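Local coordinates for protein ORF14 (Streptomyces clavuligerus, PDB 2WPX) that binds acetyl-CoA and probably acts as an acyltransferase, being a tandem GNAT protein of the clavulanic acid biosynthesis pathway, at residues Val21-Leu25 against Met46-Leu50; Ile153-Thr157 against Thr304-Asp309; Gly232-Thr238 against Thr252-Thr258. All coordinates share one frame; numbering follows the deposited sequence.

How the contacts relate
Contact 1 joins two helices within the first GNAT half, contact 3 two strands of a hairpin within the second, and contact 2 bridges the halves by setting a strand of the first beside a strand of the second. All three are partly buried, but their chemistry differs. Contact 1 is apolar and has no hydrogen bond across it, whereas contacts 2 and 3 are built on antiparallel backbone ladders flanked by charged side chains (Glu308; Arg233 and Arg234). Contacts 1 and 3 come within about 6 Å at their nearest atoms, and helix 43-51 links them through a salt bridge from Asp45 to Arg233 of contact 3. The centres of contacts 1 and 2 lie about 28 Å apart.

Contact 1 (Val21-Leu25 against Met46-Leu50); sequences VGQWL and MVGSL
Trp24 of one helix and Met46, Val47 and Leu50 of another form an apolar helix-helix contact in the first GNAT half, where helices 18-33 and 43-51 connect strands 9-12 and 57-66. The short segments run at 127° to each other and their axes come no closer than 11.3 Å, a wide spacing that the indole and the branched side chains bridge. Trp24 carries its ring across to the second helix with CG anti to its own backbone nitrogen (chi1 175°). The six-membered end leads. Met46 is bent at chi2 and chi3, which folds its terminal CE back to 3.6 Å from Trp24 CH2, while the carbonyl oxygen of Met46 lies in the ring plane at the edge, 3.7 Å from the same CH2. Leu50 meets the ring obliquely, its CD1 3.9 Å from Trp24 CZ3, and that methyl also meets Val21 CG2 tip to tip at 4.1 Å. Further along, Val47 CG2 touches two neighbours one turn apart, Val21 CG1 and Leu25 CD1, each 3.8 Å away. Leu25 CD2 completes the patch against Met46 CB. Beneath the two helices lie strands of the acetyl-CoA-binding half: Trp24 also packs on Val63 of strand 57-66 and on Ala73 and Arg75 of strand 69-79, and Leu50 reaches Asp61 and Arg75 on the same two strands.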
ATOM      1  N   VAL A  21      -4.254  21.734   5.328  1.00 18.63           N
ATOM      2  CA  VAL A  21      -4.424  20.299   5.599  1.00 18.03           C
ATOM      3  C   VAL A  21      -5.881  19.878   5.668  1.00 17.86           C
ATOM      4  O   VAL A  21      -6.239  18.855   5.104  1.00 16.04           O
ATOM      5  CB  VAL A  21      -3.762  19.810   6.907  1.00 18.69           C
ATOM      6  CG1 VAL A  21      -4.053  18.347   7.094  1.00 15.42           C
ATOM      7  CG2 VAL A  21      -2.263  20.050   6.864  1.00 20.25           C
ATOM      8  N   GLY A  22      -6.697  20.652   6.395  1.00 19.51           N
ATOM      9  CA  GLY A  22      -8.138  20.418   6.486  1.00 20.29           C
ATOM     10  C   GLY A  22      -8.848  20.286   5.144  1.00 20.27           C
ATOM     11  O   GLY A  22      -9.623  19.344   4.923  1.00 19.56           O
ATOM     12  N   GLN A  23      -8.583  21.238   4.251  1.00 20.72           N
ATOM     13  CA  GLN A  23      -9.037  21.150   2.854  1.00 20.72           C
ATOM     14  C   GLN A  23      -8.564  19.938   2.098  1.00 18.31           C
ATOM     15  O   GLN A  23      -9.304  19.370   1.342  1.00 19.30           O
ATOM     16  CB  GLN A  23      -8.703  22.442   2.059  1.00 20.67           C
ATOM     17  CG  GLN A  23      -9.881  23.435   2.247  1.00 26.65           C
ATOM     18  CD  GLN A  23      -9.621  24.806   1.668  1.00 29.46           C
ATOM     19  OE1 GLN A  23      -9.390  24.938   0.467  1.00 30.57           O
ATOM     20  NE2 GLN A  23      -9.687  25.833   2.512  1.00 27.48           N
ATOM     21  N   TRP A  24      -7.319  19.578   2.256  1.00 17.08           N
ATOM     22  CA  TRP A  24      -6.796  18.377   1.612  1.00 16.78           C
ATOM     23  C   TRP A  24      -7.516  17.103   2.121  1.00 16.62           C
ATOM     24  O   TRP A  24      -7.914  16.196   1.334  1.00 17.07           O
ATOM     25  CB  TRP A  24      -5.305  18.323   1.906  1.00 15.91           C
ATOM     26  CG  TRP A  24      -4.646  17.171   1.443  1.00 16.51           C
ATOM     27  CD1 TRP A  24      -4.472  16.809   0.164  1.00 15.19           C
ATOM     28  CD2 TRP A  24      -3.963  16.197   2.249  1.00 17.88           C
ATOM     29  NE1 TRP A  24      -3.751  15.631   0.105  1.00 17.75           N
ATOM     30  CE2 TRP A  24      -3.398  15.261   1.377  1.00 19.08           C
ATOM     31  CE3 TRP A  24      -3.808  16.015   3.619  1.00 18.40           C
ATOM     32  CZ2 TRP A  24      -2.670  14.141   1.834  1.00 20.44           C
ATOM     33  CZ3 TRP A  24      -3.058  14.931   4.069  1.00 21.98           C
ATOM     34  CH2 TRP A  24      -2.533  13.986   3.175  1.00 18.26           C
ATOM     35  N   LEU A  25      -7.707  17.044   3.438  1.00 17.33           N
ATOM     36  CA  LEU A  25      -8.408  15.927   4.083  1.00 16.52           C
ATOM     37  C   LEU A  25      -9.815  15.840   3.466  1.00 17.40           C
ATOM     38  O   LEU A  25     -10.236  14.738   3.019  1.00 18.10           O
ATOM     39  CB  LEU A  25      -8.458  16.122   5.614  1.00 17.17           C
ATOM     40  CG  LEU A  25      -7.138  16.025   6.390  1.00 16.23           C
ATOM     41  CD1 LEU A  25      -7.356  16.184   7.880  1.00 13.93           C
ATOM     42  CD2 LEU A  25      -6.524  14.651   6.106  1.00 12.01           C
ATOM     43  N   MET A  46      -3.493   9.999   7.319  1.00 12.70           N
ATOM     44  CA  MET A  46      -3.082  10.949   6.276  1.00 12.63           C
ATOM     45  C   MET A  46      -2.153  12.053   6.778  1.00 11.88           C
ATOM     46  O   MET A  46      -1.142  12.349   6.149  1.00 11.26           O
ATOM     47  CB  MET A  46      -4.272  11.576   5.554  1.00 11.59           C
ATOM     48  CG  MET A  46      -5.085  10.615   4.701  1.00 15.91           C
ATOM     49  SD  MET A  46      -4.255   9.456   3.568  1.00 20.64           S
ATOM     50  CE  MET A  46      -3.147  10.479   2.770  1.00 12.64           C
ATOM     51  N   VAL A  47      -2.532  12.659   7.896  1.00 10.78           N
ATOM     52  CA  VAL A  47      -1.784  13.759   8.416  1.00 10.83           C
ATOM     53  C   VAL A  47      -0.439  13.248   8.876  1.00 11.96           C
ATOM     54  O   VAL A  47       0.571  13.922   8.699  1.00 13.26           O
ATOM     55  CB  VAL A  47      -2.527  14.507   9.569  1.00 11.44           C
ATOM     56  CG1 VAL A  47      -1.558  15.567  10.222  1.00  9.03           C
ATOM     57  CG2 VAL A  47      -3.842  15.148   9.042  1.00  7.00           C
ATOM     58  N   GLY A  48      -0.398  12.054   9.440  1.00 11.34           N
ATOM     59  CA  GLY A  48       0.882  11.515   9.816  1.00 12.01           C
ATOM     60  C   GLY A  48       1.658  11.189   8.566  1.00 13.30           C
ATOM     61  O   GLY A  48       2.888  11.188   8.620  1.00 13.93           O
ATOM     62  N   SER A  49       0.967  10.910   7.449  1.00 12.55           N
ATOM     63  CA  SER A  49       1.705  10.621   6.211  1.00 14.21           C
ATOM     64  C   SER A  49       2.474  11.850   5.673  1.00 15.37           C
ATOM     65  O   SER A  49       3.335  11.715   4.776  1.00 17.24           O
ATOM     66  CB  SER A  49       0.819  10.060   5.108  1.00 12.82           C
ATOM     67  OG  SER A  49       0.099  11.093   4.451  1.00 13.54           O
ATOM     68  N   LEU A  50       2.208  13.025   6.226  1.00 14.16           N
ATOM     69  CA  LEU A  50       2.944  14.224   5.817  1.00 14.15           C
ATOM     70  C   LEU A  50       4.184  14.406   6.681  1.00 13.56           C
ATOM     71  O   LEU A  50       5.131  15.080   6.259  1.00 13.51           O
ATOM     72  CB  LEU A  50       2.074  15.495   5.974  1.00 13.80           C
ATOM     73  CG  LEU A  50       0.788  15.594   5.173  1.00 14.72           C
ATOM     74  CD1 LEU A  50      -0.039  16.783   5.721  1.00 13.23           C
ATOM     75  CD2 LEU A  50       1.091  15.733   3.671  1.00 11.29           C
TER

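Contact 2 (Ile153-Thr157 against Thr304-Asp309); sequences IPAGT and TANAED
Thr157 and Asn306 pair across an antiparallel junction in which strand 149-162, from the first GNAT half, lies beside strand 301-307 of the second, so that a first-half strand is inserted among strands of the second. The tight part is the backbone ladder. Thr157 N donates to Asn306 O at 2.6 Å, and Asn306 N returns the bond to Thr157 O at 3.1 Å. Next along is the non-hydrogen-bonded pair Gly156-Ala307, followed by Glu308 N to Ala155 O at 2.8 Å. Gly156 also bonds through its backbone to Trp328 of strand 323-334. Asn306 OD1 accepts a hydrogen bond from Gln159 NE2. The Thr157 side chain crosses Glu308 at about a right angle, OG1 3.5 Å from Glu308 CB. Packing slackens beyond the ladder, where Pro154 CB is 4.2 Å from Ala307 CB and the ring of Pro154 merely brushes the carboxylate of exposed Asp309. Between these two regimes sits the carboxylate of Glu308, brought to Ala155 by a CG lying between backbone N and carbonyl carbon (chi1 58°) and an extended chain: its OE1 forms a salt bridge with Arg327, and its OE2 accepts a weak hydrogen bond of 3.2 Å from Ala155 N.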
ATOM      1  N   ILE A 153       5.877  -5.079 -16.291  1.00 25.41           N
ATOM      2  CA  ILE A 153       6.003  -5.905 -15.102  1.00 25.87           C
ATOM      3  C   ILE A 153       4.597  -6.307 -14.637  1.00 25.06           C
ATOM      4  O   ILE A 153       3.591  -5.682 -14.998  1.00 24.61           O
ATOM      5  CB  ILE A 153       6.776  -5.158 -13.964  1.00 25.84           C
ATOM      6  CG1 ILE A 153       5.962  -3.977 -13.452  1.00 22.57           C
ATOM      7  CG2 ILE A 153       8.198  -4.744 -14.456  1.00 26.71           C
ATOM      8  CD1 ILE A 153       6.762  -2.888 -12.798  1.00 24.11           C
ATOM      9  N   PRO A 154       4.526  -7.374 -13.851  1.00 25.42           N
ATOM     10  CA  PRO A 154       3.321  -7.899 -13.279  1.00 23.67           C
ATOM     11  C   PRO A 154       2.586  -6.787 -12.598  1.00 22.30           C
ATOM     12  O   PRO A 154       3.168  -6.121 -11.750  1.00 22.50           O
ATOM     13  CB  PRO A 154       3.835  -8.806 -12.176  1.00 24.18           C
ATOM     14  CG  PRO A 154       5.143  -9.234 -12.609  1.00 26.56           C
ATOM     15  CD  PRO A 154       5.724  -8.130 -13.433  1.00 26.77           C
ATOM     16  N   ALA A 155       1.320  -6.604 -12.953  1.00 20.26           N
ATOM     17  CA  ALA A 155       0.423  -5.785 -12.201  1.00 18.78           C
ATOM     18  C   ALA A 155       0.009  -6.462 -10.866  1.00 18.27           C
ATOM     19  O   ALA A 155       0.220  -7.677 -10.665  1.00 18.08           O
ATOM     20  CB  ALA A 155      -0.809  -5.459 -13.044  1.00 17.91           C
ATOM     21  N   GLY A 156      -0.615  -5.675  -9.982  1.00 16.01           N
ATOM     22  CA  GLY A 156      -1.060  -6.216  -8.712  1.00 15.86           C
ATOM     23  C   GLY A 156      -2.511  -6.634  -8.818  1.00 16.43           C
ATOM     24  O   GLY A 156      -3.327  -5.925  -9.409  1.00 16.59           O
ATOM     25  N   THR A 157      -2.863  -7.773  -8.252  1.00 16.70           N
ATOM     26  CA  THR A 157      -4.279  -8.089  -8.117  1.00 17.85           C
ATOM     27  C   THR A 157      -4.758  -7.737  -6.734  1.00 16.64           C
ATOM     28  O   THR A 157      -4.300  -8.319  -5.741  1.00 15.94           O
ATOM     29  CB  THR A 157      -4.539  -9.579  -8.262  1.00 18.90           C
ATOM     30  OG1 THR A 157      -3.958 -10.027  -9.473  1.00 23.79           O
ATOM     31  CG2 THR A 157      -6.022  -9.856  -8.273  1.00 17.93           C
ATOM     32  N   THR A 304      -6.103  -7.039   0.435  1.00 13.74           N
ATOM     33  CA  THR A 304      -4.737  -7.431   0.223  1.00 14.79           C
ATOM     34  C   THR A 304      -4.393  -7.287  -1.279  1.00 15.29           C
ATOM     35  O   THR A 304      -5.303  -7.000  -2.088  1.00 15.17           O
ATOM     36  CB  THR A 304      -4.531  -8.913   0.682  1.00 15.54           C
ATOM     37  OG1 THR A 304      -3.140  -9.167   0.956  1.00 14.23           O
ATOM     38  CG2 THR A 304      -5.094  -9.899  -0.369  1.00 12.44           C
ATOM     39  N   ALA A 305      -3.114  -7.482  -1.643  1.00 14.64           N
ATOM     40  CA  ALA A 305      -2.702  -7.397  -3.045  1.00 16.10           C
ATOM     41  C   ALA A 305      -1.513  -8.278  -3.310  1.00 16.90           C
ATOM     42  O   ALA A 305      -0.533  -8.244  -2.569  1.00 17.88           O
ATOM     43  CB  ALA A 305      -2.322  -5.933  -3.441  1.00 15.94           C
ATOM     44  N   ASN A 306      -1.601  -9.026  -4.401  1.00 17.34           N
ATOM     45  CA  ASN A 306      -0.507  -9.850  -4.902  1.00 18.60           C
ATOM     46  C   ASN A 306      -0.114  -9.454  -6.287  1.00 18.61           C
ATOM     47  O   ASN A 306      -0.965  -9.074  -7.102  1.00 17.76           O
ATOM     48  CB  ASN A 306      -0.964 -11.281  -4.980  1.00 17.83           C
ATOM     49  CG  ASN A 306      -1.233 -11.820  -3.659  1.00 20.45           C
ATOM     50  OD1 ASN A 306      -2.380 -12.083  -3.288  1.00 20.70           O
ATOM     51  ND2 ASN A 306      -0.166 -11.973  -2.879  1.00 23.68           N
ATOM     52  N   ALA A 307       1.168  -9.593  -6.585  1.00 19.09           N
ATOM     53  CA  ALA A 307       1.558  -9.583  -7.975  1.00 19.62           C
ATOM     54  C   ALA A 307       0.790 -10.705  -8.681  1.00 19.52           C
ATOM     55  O   ALA A 307       0.706 -11.843  -8.184  1.00 18.09           O
ATOM     56  CB  ALA A 307       3.037  -9.776  -8.123  1.00 21.43           C
ATOM     57  N   GLU A 308       0.219 -10.381  -9.845  1.00 19.47           N
ATOM     58  CA  GLU A 308      -0.672 -11.328 -10.518  1.00 19.45           C
ATOM     59  C   GLU A 308       0.058 -12.621 -10.927  1.00 20.42           C
ATOM     60  O   GLU A 308      -0.599 -13.600 -11.257  1.00 19.43           O
ATOM     61  CB  GLU A 308      -1.324 -10.671 -11.720  1.00 20.06           C
ATOM     62  CG  GLU A 308      -0.254 -10.168 -12.666  1.00 23.46           C
ATOM     63  CD  GLU A 308      -0.777  -9.334 -13.810  1.00 24.00           C
ATOM     64  OE1 GLU A 308      -1.996  -9.048 -13.842  1.00 24.51           O
ATOM     65  OE2 GLU A 308       0.057  -8.942 -14.658  1.00 23.75           O
ATOM     66  N   ASP A 309       1.393 -12.638 -10.881  1.00 21.37           N
ATOM     67  CA  ASP A 309       2.123 -13.889 -11.178  1.00 23.46           C
ATOM     68  C   ASP A 309       2.457 -14.705  -9.943  1.00 23.80           C
ATOM     69  O   ASP A 309       3.025 -15.772 -10.050  1.00 25.92           O
ATOM     70  CB  ASP A 309       3.389 -13.648 -12.020  1.00 25.17           C
ATOM     71  CG  ASP A 309       4.438 -12.860 -11.279  1.00 27.57           C
ATOM     72  OD1 ASP A 309       5.633 -12.980 -11.624  1.00 34.71           O
ATOM     73  OD2 ASP A 309       4.095 -12.117 -10.345  1.00 26.35           O
TER

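Contact 3 (Gly232-Thr238 against Thr252-Thr258); sequences GRRAYHT and TSVSKTT
Arg234, Tyr236 and Thr238 form antiparallel hydrogen-bonded pairs with Lys256, Val254 and Thr252, the segments running 164° apart and the rungs growing weak at the Thr238-Thr252 end. Midway, Tyr236 N reaches Val254 O at 2.7 Å. Beyond the strands the ladder is prolonged by a side chain: Gly232, whose positive phi closes a Schellman motif, offers an in-plane lone pair of its carbonyl oxygen to Thr258 OG1 at 2.8 Å. Arg233, extended from CG to NE, runs alongside Thr257, whose CG2 sits over the centre of the guanidinium, 3.4 Å from CZ. At its edge, nearly in plane, NH1 donates to Ser255 OG at 3.1 Å in a bent bond (136°), while NH2 is salt-bridged to Asp45 of the first GNAT half. These two bonds hold the flat group in place. On the face bearing Tyr236 and Val254, Arg234 and Lys256 run side by side, Lys256 CG lying 3.7 Å from Arg234 NH2 toward the rim of the guanidinium. Glu296 forms a salt bridge with Arg234 and bonds Tyr236 OH, probably offsetting the arginine charge, while Lys256 NZ turns to Thr257 O and Asn260 O. On the other face, His237 CD2 rests 3.5 Å from Ser253 CB and its ring stacks with Trp185. With helix 280-295, which follows beta4, packed against Tyr236 and Val254, this is the beta2-beta3 hairpin of the GNAT fold.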
ATOM      1  N   GLY A 232      -0.585   6.337  13.237  1.00 12.47           N
ATOM      2  CA  GLY A 232      -1.666   5.774  14.055  1.00 14.79           C
ATOM      3  C   GLY A 232      -2.058   4.357  13.634  1.00 15.49           C
ATOM      4  O   GLY A 232      -3.146   3.882  13.973  1.00 15.16           O
ATOM      5  N   ARG A 233      -1.188   3.719  12.837  1.00 14.71           N
ATOM      6  CA  ARG A 233      -1.413   2.356  12.384  1.00 15.43           C
ATOM      7  C   ARG A 233      -0.882   1.351  13.407  1.00 15.32           C
ATOM      8  O   ARG A 233       0.226   1.503  13.934  1.00 13.92           O
ATOM      9  CB  ARG A 233      -0.707   2.112  11.040  1.00 14.84           C
ATOM     10  CG  ARG A 233      -1.452   2.730   9.888  1.00 15.76           C
ATOM     11  CD  ARG A 233      -0.688   2.635   8.627  1.00 14.57           C
ATOM     12  NE  ARG A 233      -1.489   3.149   7.516  1.00 15.82           N
ATOM     13  CZ  ARG A 233      -2.272   2.363   6.784  1.00 18.03           C
ATOM     14  NH1 ARG A 233      -2.357   1.067   7.069  1.00 16.13           N
ATOM     15  NH2 ARG A 233      -2.969   2.858   5.789  1.00 14.78           N
ATOM     16  N   ARG A 234      -1.666   0.304  13.613  1.00 14.98           N
ATOM     17  CA  ARG A 234      -1.376  -0.780  14.507  1.00 16.16           C
ATOM     18  C   ARG A 234      -1.130  -2.035  13.643  1.00 16.63           C
ATOM     19  O   ARG A 234      -1.766  -2.193  12.591  1.00 17.32           O
ATOM     20  CB  ARG A 234      -2.702  -1.042  15.203  1.00 18.32           C
ATOM     21  CG  ARG A 234      -2.678  -1.316  16.575  1.00 19.10           C
ATOM     22  CD  ARG A 234      -3.880  -0.623  17.221  1.00 23.27           C
ATOM     23  NE  ARG A 234      -5.263  -0.980  16.872  1.00 25.76           N
ATOM     24  CZ  ARG A 234      -6.216  -0.064  16.573  1.00 26.94           C
ATOM     25  NH1 ARG A 234      -5.914   1.237  16.462  1.00 23.10           N
ATOM     26  NH2 ARG A 234      -7.471  -0.421  16.363  1.00 20.99           N
ATOM     27  N   ALA A 235      -0.324  -2.996  14.108  1.00 15.83           N
ATOM     28  CA  ALA A 235      -0.095  -4.181  13.276  1.00 15.30           C
ATOM     29  C   ALA A 235      -0.185  -5.489  14.056  1.00 15.38           C
ATOM     30  O   ALA A 235      -0.090  -5.491  15.287  1.00 16.21           O
ATOM     31  CB  ALA A 235       1.242  -4.065  12.520  1.00 14.02           C
ATOM     32  N   TYR A 236      -0.422  -6.588  13.341  1.00 14.37           N
ATOM     33  CA  TYR A 236      -0.598  -7.887  13.995  1.00 15.68           C
ATOM     34  C   TYR A 236       0.221  -8.934  13.235  1.00 15.39           C
ATOM     35  O   TYR A 236       0.092  -9.053  11.993  1.00 15.20           O
ATOM     36  CB  TYR A 236      -2.078  -8.296  14.043  1.00 16.84           C
ATOM     37  CG  TYR A 236      -2.943  -7.434  14.906  1.00 18.82           C
ATOM     38  CD1 TYR A 236      -3.487  -6.214  14.417  1.00 20.02           C
ATOM     39  CD2 TYR A 236      -3.241  -7.805  16.212  1.00 20.23           C
ATOM     40  CE1 TYR A 236      -4.290  -5.422  15.204  1.00 17.77           C
ATOM     41  CE2 TYR A 236      -4.054  -6.996  17.003  1.00 17.64           C
ATOM     42  CZ  TYR A 236      -4.550  -5.822  16.489  1.00 17.42           C
ATOM     43  OH  TYR A 236      -5.341  -5.046  17.240  1.00 20.14           O
ATOM     44  N   HIS A 237       1.083  -9.662  13.954  1.00 14.28           N
ATOM     45  CA  HIS A 237       2.006 -10.614  13.317  1.00 13.73           C
ATOM     46  C   HIS A 237       1.874 -12.033  13.873  1.00 13.95           C
ATOM     47  O   HIS A 237       1.708 -12.217  15.063  1.00 13.78           O
ATOM     48  CB  HIS A 237       3.450 -10.177  13.490  1.00 12.48           C
ATOM     49  CG  HIS A 237       3.722  -8.811  12.960  1.00 15.60           C
ATOM     50  ND1 HIS A 237       3.491  -7.669  13.701  1.00 19.47           N
ATOM     51  CD2 HIS A 237       4.185  -8.391  11.754  1.00 16.45           C
ATOM     52  CE1 HIS A 237       3.823  -6.609  12.984  1.00 17.40           C
ATOM     53  NE2 HIS A 237       4.263  -7.021  11.805  1.00 18.73           N
ATOM     54  N   THR A 238       1.893 -13.007  12.975  1.00 13.15           N
ATOM     55  CA  THR A 238       2.052 -14.407  13.317  1.00 12.76           C
ATOM     56  C   THR A 238       3.245 -14.949  12.533  1.00 12.03           C
ATOM     57  O   THR A 238       3.428 -14.644  11.361  1.00 11.25           O
ATOM     58  CB  THR A 238       0.820 -15.206  12.941  1.00 13.73           C
ATOM     59  OG1 THR A 238      -0.306 -14.673  13.658  1.00 15.30           O
ATOM     60  CG2 THR A 238       1.030 -16.723  13.284  1.00 13.11           C
ATOM     61  N   THR A 252       3.579 -13.360   8.539  1.00 23.32           N
ATOM     62  CA  THR A 252       2.522 -12.656   7.904  1.00 20.93           C
ATOM     63  C   THR A 252       2.090 -11.502   8.809  1.00 19.57           C
ATOM     64  O   THR A 252       2.402 -11.498   9.990  1.00 19.27           O
ATOM     65  CB  THR A 252       1.335 -13.618   7.631  1.00 19.90           C
ATOM     66  OG1 THR A 252       0.354 -12.949   6.845  1.00 17.27           O
ATOM     67  CG2 THR A 252       0.686 -14.067   8.915  1.00 18.41           C
ATOM     68  N   SER A 253       1.381 -10.523   8.264  1.00 19.44           N
ATOM     69  CA  SER A 253       0.924  -9.363   9.045  1.00 19.88           C
ATOM     70  C   SER A 253      -0.382  -8.750   8.528  1.00 18.33           C
ATOM     71  O   SER A 253      -0.659  -8.779   7.322  1.00 18.44           O
ATOM     72  CB  SER A 253       1.978  -8.259   8.989  1.00 21.17           C
ATOM     73  OG  SER A 253       2.263  -8.019   7.632  1.00 25.37           O
ATOM     74  N   VAL A 254      -1.147  -8.195   9.473  1.00 16.69           N
ATOM     75  CA  VAL A 254      -2.227  -7.260   9.227  1.00 15.99           C
ATOM     76  C   VAL A 254      -1.872  -5.854   9.839  1.00 16.66           C
ATOM     77  O   VAL A 254      -1.247  -5.720  10.931  1.00 16.62           O
ATOM     78  CB  VAL A 254      -3.595  -7.785   9.757  1.00 15.58           C
ATOM     79  CG1 VAL A 254      -4.694  -6.761   9.566  1.00 12.81           C
ATOM     80  CG2 VAL A 254      -4.010  -9.062   9.000  1.00 18.89           C
ATOM     81  N   SER A 255      -2.308  -4.819   9.131  1.00 14.77           N
ATOM     82  CA  SER A 255      -2.082  -3.458   9.513  1.00 16.16           C
ATOM     83  C   SER A 255      -3.486  -2.890   9.715  1.00 15.30           C
ATOM     84  O   SER A 255      -4.409  -3.203   8.968  1.00 15.09           O
ATOM     85  CB  SER A 255      -1.336  -2.785   8.334  1.00 16.69           C
ATOM     86  OG  SER A 255      -1.184  -1.419   8.535  1.00 21.38           O
ATOM     87  N   LYS A 256      -3.681  -2.076  10.735  1.00 15.75           N
ATOM     88  CA  LYS A 256      -5.034  -1.555  11.029  1.00 14.55           C
ATOM     89  C   LYS A 256      -4.872  -0.075  11.342  1.00 13.72           C
ATOM     90  O   LYS A 256      -4.058   0.261  12.179  1.00 14.80           O
ATOM     91  CB  LYS A 256      -5.588  -2.257  12.264  1.00 15.37           C
ATOM     92  CG  LYS A 256      -6.818  -1.615  12.875  1.00 16.07           C
ATOM     93  CD  LYS A 256      -8.063  -2.273  12.216  1.00 18.99           C
ATOM     94  CE  LYS A 256      -9.286  -1.315  12.126  1.00 21.60           C
ATOM     95  NZ  LYS A 256      -8.937  -0.012  11.420  1.00 22.14           N
ATOM     96  N   THR A 257      -5.624   0.797  10.662  1.00 13.00           N
ATOM     97  CA  THR A 257      -5.622   2.262  10.938  1.00 12.82           C
ATOM     98  C   THR A 257      -6.426   2.646  12.209  1.00 14.28           C
ATOM     99  O   THR A 257      -7.238   1.864  12.732  1.00 14.71           O
ATOM    100  CB  THR A 257      -6.060   3.115   9.719  1.00 12.19           C
ATOM    101  OG1 THR A 257      -7.359   2.707   9.302  1.00 13.65           O
ATOM    102  CG2 THR A 257      -5.153   2.958   8.522  1.00  8.57           C
ATOM    103  N   THR A 258      -6.143   3.826  12.753  1.00 16.05           N
ATOM    104  CA  THR A 258      -6.938   4.335  13.843  1.00 17.04           C
ATOM    105  C   THR A 258      -8.405   4.400  13.405  1.00 16.08           C
ATOM    106  O   THR A 258      -9.284   3.914  14.087  1.00 17.70           O
ATOM    107  CB  THR A 258      -6.432   5.718  14.351  1.00 19.48           C
ATOM    108  OG1 THR A 258      -5.154   5.572  14.955  1.00 18.25           O
ATOM    109  CG2 THR A 258      -7.373   6.301  15.436  1.00 22.72           C
TER